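Local coordinates for protein imine reductase (Bacillus cereus, PDB 4D3D) that catalyses the NADPH-dependent, S-selective reduction of imines such as 2-methylpyrroline to amines, at residues Ala257-Val262 with Thr278-Phe283. Residues are numbered along the deposited sequence; the frame is centred on the assembly and turned at random.
Sequences ASVEHV and TVLEVF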
loop_
_atom_site.group_PDB
_atom_site.type_symbol
_atom_site.label_atom_id
_atom_site.label_comp_id
_atom_site.label_asym_id
_atom_site.label_seq_id
_atom_site.Cartn_x
_atom_site.Cartn_y
_atom_site.Cartn_z
ATOM N N ALA B 257 18.655 3.372 0.591
ATOM C CA ALA B 257 19.361 2.606 -0.368
ATOM C C ALA B 257 18.466 1.589 -1.120
ATOM O O ALA B 257 18.619 1.374 -2.303
ATOM C CB ALA B 257 20.484 1.834 0.342
ATOM N N SER B 258 17.561 0.984 -0.398
ATOM C CA SER B 258 16.597 0.072 -0.977
ATOM C C SER B 258 15.637 0.757 -2.019
ATOM O O SER B 258 15.452 0.270 -3.138
ATOM C CB SER B 258 15.806 -0.546 0.132
ATOM O OG SER B 258 14.859 -1.462 -0.300
ATOM N N VAL B 259 15.180 1.937 -1.649
ATOM C CA VAL B 259 14.343 2.708 -2.556
ATOM C C VAL B 259 15.100 3.129 -3.781
ATOM O O VAL B 259 14.597 3.099 -4.904
ATOM C CB VAL B 259 13.697 3.920 -1.823
ATOM C CG1 VAL B 259 12.907 4.768 -2.809
ATOM C CG2 VAL B 259 12.775 3.453 -0.721
ATOM N N GLU B 260 16.360 3.519 -3.629
ATOM C CA GLU B 260 17.223 3.872 -4.767
ATOM C C GLU B 260 17.330 2.732 -5.771
ATOM O O GLU B 260 17.218 2.954 -6.980
ATOM C CB GLU B 260 18.653 4.225 -4.329
ATOM C CG GLU B 260 18.799 5.548 -3.652
ATOM C CD GLU B 260 20.159 5.746 -2.960
ATOM O OE1 GLU B 260 20.910 4.760 -2.750
ATOM O OE2 GLU B 260 20.499 6.908 -2.640
ATOM N N HIS B 261 17.478 1.484 -5.280
ATOM C CA HIS B 261 17.460 0.325 -6.175
ATOM C C HIS B 261 16.122 0.095 -6.890
ATOM O O HIS B 261 16.079 -0.310 -8.039
ATOM C CB HIS B 261 17.858 -0.932 -5.446
ATOM C CG HIS B 261 19.305 -0.917 -5.128
ATOM N ND1 HIS B 261 19.854 -1.655 -4.108
ATOM C CD2 HIS B 261 20.320 -0.197 -5.683
ATOM C CE1 HIS B 261 21.153 -1.420 -4.061
ATOM N NE2 HIS B 261 21.474 -0.596 -5.050
ATOM N N VAL B 262 14.996 0.415 -6.222
ATOM C CA VAL B 262 13.695 0.332 -6.900
ATOM C C VAL B 262 13.638 1.397 -8.057
ATOM O O VAL B 262 13.157 1.090 -9.155
ATOM C CB VAL B 262 12.528 0.517 -5.892
ATOM C CG1 VAL B 262 11.204 0.725 -6.643
ATOM C CG2 VAL B 262 12.398 -0.634 -4.909
ATOM N N THR B 278 8.910 9.972 -6.102
ATOM C CA THR B 278 8.271 10.663 -4.965
ATOM C C THR B 278 8.595 9.992 -3.618
ATOM O O THR B 278 8.910 10.629 -2.633
ATOM C CB THR B 278 6.745 10.803 -5.198
ATOM O OG1 THR B 278 6.569 11.675 -6.346
ATOM C CG2 THR B 278 6.113 11.431 -4.002
ATOM N N VAL B 279 8.513 8.648 -3.605
ATOM C CA VAL B 279 8.925 7.890 -2.403
ATOM C C VAL B 279 10.372 8.228 -2.041
ATOM O O VAL B 279 10.652 8.507 -0.845
ATOM C CB VAL B 279 8.737 6.367 -2.663
ATOM C CG1 VAL B 279 9.297 5.511 -1.555
ATOM C CG2 VAL B 279 7.249 6.004 -2.921
ATOM N N LEU B 280 11.260 8.145 -3.036
ATOM C CA LEU B 280 12.676 8.444 -2.839
ATOM C C LEU B 280 12.877 9.865 -2.224
ATOM O O LEU B 280 13.653 10.045 -1.305
ATOM C CB LEU B 280 13.438 8.361 -4.187
ATOM C CG LEU B 280 14.946 8.624 -4.083
ATOM C CD1 LEU B 280 15.557 7.621 -3.114
ATOM C CD2 LEU B 280 15.582 8.580 -5.452
ATOM N N GLU B 281 12.159 10.844 -2.717
ATOM C CA GLU B 281 12.315 12.202 -2.218
ATOM C C GLU B 281 11.831 12.369 -0.782
ATOM O O GLU B 281 12.379 13.153 -0.007
ATOM C CB GLU B 281 11.689 13.195 -3.166
ATOM C CG GLU B 281 11.807 14.687 -2.701
ATOM C CD GLU B 281 13.248 15.243 -2.538
ATOM O OE1 GLU B 281 14.251 14.605 -3.035
ATOM O OE2 GLU B 281 13.354 16.336 -1.860
ATOM N N VAL B 282 10.812 11.642 -0.378
ATOM C CA VAL B 282 10.398 11.598 1.034
ATOM C C VAL B 282 11.567 11.081 1.899
ATOM O O VAL B 282 11.914 11.665 2.947
ATOM C CB VAL B 282 9.128 10.760 1.261
ATOM C CG1 VAL B 282 8.818 10.684 2.729
ATOM C CG2 VAL B 282 7.920 11.357 0.544
ATOM N N PHE B 283 12.114 9.922 1.507
ATOM C CA PHE B 283 13.290 9.345 2.216
ATOM C C PHE B 283 14.443 10.343 2.290
ATOM O O PHE B 283 15.049 10.487 3.362
ATOM C CB PHE B 283 13.757 8.060 1.562
ATOM C CG PHE B 283 12.981 6.814 2.029
ATOM C CD1 PHE B 283 11.719 6.536 1.542
ATOM C CD2 PHE B 283 13.546 5.958 2.946
ATOM C CE1 PHE B 283 11.019 5.468 2.065
ATOM C CE2 PHE B 283 12.849 4.827 3.421
ATOM C CZ PHE B 283 11.586 4.601 2.934
#
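The carbonyl oxygen V279 O accepts the helical bond from F283 N at 3.1 Å and also lies in the plane of the F283 ring, at its edge. V279 and F283 both pack against V259 of the facing helix. The contact itself is apolar and mostly buried. V259 points at the other helix and enters between V279, L280 and F283, with its two methyls doing different work. CG1 is anti to the backbone N (chi1 176°) and reaches the L280 backbone. V259 CG1 sits 3.7 Å from L280 CA. V259 CG1 also meets V279 CG1, methyl to methyl, at 3.9 Å. L280 CB and CD1 also touch this methyl of V259. CG2 instead lies over one face of F283. V259 CG2 is 4.0 Å from the centroid of the F283 ring and 15° off the ring normal, a CH-pi contact. The aliphatic part of E260 adds a contact at the side. There E260 CG touches L280 CD1 at 3.9 Å, with the two side chains crossing at a slant. L280 and F283 extend the packing to L256 on the same helix as V259. W195 of the second subunit packs on V259, meets the F283 ring edge-to-face and hydrogen-bonds S258 OG through NE1. T278 OG1 hydrogen-bonds T278 OG1 of the second subunit and A274 O of its own chain. The segment axes approach to 9.5 Å and run nearly antiparallel, at 159°. The contact joins helices 252-268 and 274-288, successive antiparallel helices of the all-helical C-terminal domain, at the dimer interface. This is consistent with the 6-phosphogluconate-dehydrogenase-like fold of imine reductases, where a Rossmann domain is followed by a helical dimerisation domain.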